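Local coordinates for SufC protein (Thermus thermophilus, PDB 2D2E), which probably binds and hydrolyses ATP as the cytoplasmic ABC-type ATPase of the Suf system for iron-sulfur cluster assembly, at residues M35-A40 with K237-L242. Residues are numbered along the deposited sequence; the frame is centred on the assembly and turned at random.
Sequences MGPNGA and KGYEWL
The ring of Tyr239 lies over the Gly36-Pro37 peptide, with the Pro37 ring meeting the same face at a slant. Pro37 N sits 3.8 Å above the centre of the aromatic ring. Pro37 CD makes a CH-pi contact from the same face, 4.2 Å from the ring centroid and 27° off the normal. Pro37 CG reaches the inner end of the ring, near CG and CD2. At the outer end Tyr239 CE2 comes within 3.3 Å of Gly36 CA. Gly36 has no side chain, and one at these backbone angles would collide with the carbonyl O of Met35. Tyr239 CG is anti to its own carbonyl carbon (chi1 -75°), which carries the phenol from the start of helix 239-244 across to the loop.

This loop, between strand 31-35 and helix 42-50, is the Walker A P-loop of the ABC ATPase fold. Gly39, Gly41, Lys42, Ser43 and Thr44 bind ADP in this protein, although no nucleotide is bound to this chain. The C-terminal helix therefore packs against the first residues of the nucleotide-binding loop.

Gly36 N donates to Tyr239 OH at 2.9 Å, but the bond is bent, with an N-H...O angle of 132°. The same hydroxyl is also hydrogen-bonded to His201 O, and the His201 ring meets the phenol ring. Replacing Tyr239 with an alanine would probably leave Gly36 N and His201 O without this partner and open a gap beside Pro37. Met35 crosses the phenol at about a right angle. The bend at chi3 turns Met35 CE back toward Tyr239 OH, 3.5 Å away; Met35 CB is as near. Met35 also touches Ala231 of helix 228-237, and Tyr239 rests on Leu234 of the same helix.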
ATOM      1  N   MET A  35      10.779  -1.315   6.028  1.00  8.58           N
ATOM      2  CA  MET A  35      11.198  -2.647   6.456  1.00  8.45           C
ATOM      3  C   MET A  35      11.317  -2.700   7.966  1.00 11.27           C
ATOM      4  O   MET A  35      11.227  -1.682   8.653  1.00 13.81           O
ATOM      5  CB  MET A  35      12.561  -2.980   5.831  1.00 12.27           C
ATOM      6  CG  MET A  35      12.541  -3.003   4.321  1.00 17.60           C
ATOM      7  SD  MET A  35      14.128  -3.536   3.656  1.00 14.97           S
ATOM      8  CE  MET A  35      14.145  -5.239   4.167  1.00 16.54           C
ATOM      9  N   GLY A  36      11.506  -3.903   8.486  1.00 11.86           N
ATOM     10  CA  GLY A  36      11.684  -4.027   9.915  1.00 13.22           C
ATOM     11  C   GLY A  36      11.376  -5.426  10.394  1.00  9.36           C
ATOM     12  O   GLY A  36      10.841  -6.245   9.642  1.00 12.95           O
ATOM     13  N   PRO A  37      11.736  -5.740  11.639  1.00 13.31           N
ATOM     14  CA  PRO A  37      11.458  -7.059  12.202  1.00 21.22           C
ATOM     15  C   PRO A  37       9.925  -7.104  12.319  1.00 22.36           C
ATOM     16  O   PRO A  37       9.285  -6.056  12.442  1.00 25.28           O
ATOM     17  CB  PRO A  37      12.116  -6.990  13.581  1.00 21.61           C
ATOM     18  CG  PRO A  37      13.219  -5.971  13.405  1.00 22.02           C
ATOM     19  CD  PRO A  37      12.559  -4.920  12.551  1.00 16.40           C
ATOM     20  N   ASN A  38       9.321  -8.286  12.263  1.00 20.91           N
ATOM     21  CA  ASN A  38       7.866  -8.338  12.400  1.00 21.84           C
ATOM     22  C   ASN A  38       7.454  -7.976  13.838  1.00 18.10           C
ATOM     23  O   ASN A  38       8.133  -8.344  14.798  1.00 22.20           O
ATOM     24  CB  ASN A  38       7.343  -9.716  12.005  1.00 24.25           C
ATOM     25  CG  ASN A  38       7.564 -10.007  10.534  1.00 22.52           C
ATOM     26  OD1 ASN A  38       7.337  -9.145   9.680  1.00 22.38           O
ATOM     27  ND2 ASN A  38       8.003 -11.224  10.225  1.00 19.18           N
ATOM     28  N   GLY A  39       6.377  -7.211  13.975  1.00 18.56           N
ATOM     29  CA  GLY A  39       5.937  -6.808  15.296  1.00 18.15           C
ATOM     30  C   GLY A  39       6.595  -5.536  15.809  1.00 19.74           C
ATOM     31  O   GLY A  39       6.221  -5.044  16.877  1.00 23.68           O
ATOM     32  N   ALA A  40       7.558  -4.994  15.060  1.00 19.79           N
ATOM     33  CA  ALA A  40       8.245  -3.771  15.482  1.00 19.16           C
ATOM     34  C   ALA A  40       7.505  -2.506  15.047  1.00 16.89           C
ATOM     35  O   ALA A  40       7.985  -1.393  15.264  1.00 18.91           O
ATOM     36  CB  ALA A  40       9.682  -3.760  14.968  1.00 25.72           C
ATOM     37  N   LYS A 237      22.956  -9.331   5.978  1.00 19.52           N
ATOM     38  CA  LYS A 237      23.351  -9.465   7.379  1.00 19.66           C
ATOM     39  C   LYS A 237      22.297  -9.725   8.429  1.00 21.71           C
ATOM     40  O   LYS A 237      22.618 -10.262   9.493  1.00 22.11           O
ATOM     41  CB  LYS A 237      24.156  -8.236   7.803  1.00 19.83           C
ATOM     42  CG  LYS A 237      25.507  -8.150   7.115  1.00 22.81           C
ATOM     43  CD  LYS A 237      26.208  -6.833   7.447  1.00 27.82           C
ATOM     44  CE  LYS A 237      27.576  -6.749   6.792  1.00 33.67           C
ATOM     45  NZ  LYS A 237      28.165  -5.390   6.975  1.00 32.68           N
ATOM     46  N   GLY A 238      21.056  -9.329   8.163  1.00 20.09           N
ATOM     47  CA  GLY A 238      19.998  -9.551   9.136  1.00 18.33           C
ATOM     48  C   GLY A 238      19.643  -8.335   9.984  1.00 17.95           C
ATOM     49  O   GLY A 238      20.412  -7.371  10.106  1.00 19.81           O
ATOM     50  N   TYR A 239      18.467  -8.368  10.594  1.00 21.08           N
ATOM     51  CA  TYR A 239      18.047  -7.225  11.391  1.00 20.20           C
ATOM     52  C   TYR A 239      18.885  -6.992  12.647  1.00 21.77           C
ATOM     53  O   TYR A 239      19.077  -5.841  13.044  1.00 19.41           O
ATOM     54  CB  TYR A 239      16.569  -7.349  11.749  1.00 18.81           C
ATOM     55  CG  TYR A 239      15.662  -7.032  10.570  1.00 17.09           C
ATOM     56  CD1 TYR A 239      15.038  -8.044   9.848  1.00 16.81           C
ATOM     57  CD2 TYR A 239      15.433  -5.709  10.196  1.00 17.87           C
ATOM     58  CE1 TYR A 239      14.189  -7.745   8.772  1.00 17.19           C
ATOM     59  CE2 TYR A 239      14.597  -5.392   9.131  1.00 14.61           C
ATOM     60  CZ  TYR A 239      13.975  -6.416   8.422  1.00 14.96           C
ATOM     61  OH  TYR A 239      13.127  -6.103   7.383  1.00 13.06           O
ATOM     62  N   GLU A 240      19.406  -8.066  13.248  1.00 22.89           N
ATOM     63  CA  GLU A 240      20.217  -7.931  14.459  1.00 26.98           C
ATOM     64  C   GLU A 240      21.444  -7.087  14.191  1.00 25.45           C
ATOM     65  O   GLU A 240      21.887  -6.330  15.054  1.00 25.56           O
ATOM     66  CB  GLU A 240      20.637  -9.303  14.992  1.00 32.14           C
ATOM     67  CG  GLU A 240      19.462 -10.143  15.455  1.00 42.37           C
ATOM     68  CD  GLU A 240      18.674  -9.466  16.563  1.00 49.27           C
ATOM     69  OE1 GLU A 240      17.457  -9.739  16.686  1.00 55.04           O
ATOM     70  OE2 GLU A 240      19.276  -8.668  17.317  1.00 53.71           O
ATOM     71  N   TRP A 241      21.997  -7.228  12.993  1.00 23.46           N
ATOM     72  CA  TRP A 241      23.164  -6.451  12.611  1.00 24.60           C
ATOM     73  C   TRP A 241      22.844  -4.964  12.669  1.00 26.39           C
ATOM     74  O   TRP A 241      23.598  -4.175  13.240  1.00 26.73           O
ATOM     75  CB  TRP A 241      23.615  -6.810  11.194  1.00 24.38           C
ATOM     76  CG  TRP A 241      24.387  -5.706  10.536  1.00 21.96           C
ATOM     77  CD1 TRP A 241      25.670  -5.326  10.805  1.00 28.19           C
ATOM     78  CD2 TRP A 241      23.890  -4.774   9.561  1.00 23.89           C
ATOM     79  NE1 TRP A 241      26.005  -4.218  10.064  1.00 26.07           N
ATOM     80  CE2 TRP A 241      24.930  -3.858   9.290  1.00 27.81           C
ATOM     81  CE3 TRP A 241      22.665  -4.629   8.889  1.00 28.84           C
ATOM     82  CZ2 TRP A 241      24.787  -2.803   8.382  1.00 26.23           C
ATOM     83  CZ3 TRP A 241      22.518  -3.581   7.983  1.00 24.42           C
ATOM     84  CH2 TRP A 241      23.578  -2.680   7.736  1.00 32.10           C
ATOM     85  N   LEU A 242      21.719  -4.577  12.069  1.00 23.80           N
ATOM     86  CA  LEU A 242      21.331  -3.177  12.057  1.00 22.87           C
ATOM     87  C   LEU A 242      21.011  -2.628  13.441  1.00 23.28           C
ATOM     88  O   LEU A 242      21.344  -1.480  13.749  1.00 28.54           O
ATOM     89  CB  LEU A 242      20.133  -2.960  11.125  1.00 23.97           C
ATOM     90  CG  LEU A 242      19.666  -1.508  10.979  1.00 26.21           C
ATOM     91  CD1 LEU A 242      20.759  -0.635  10.376  1.00 28.60           C
ATOM     92  CD2 LEU A 242      18.432  -1.491  10.086  1.00 26.16           C
TER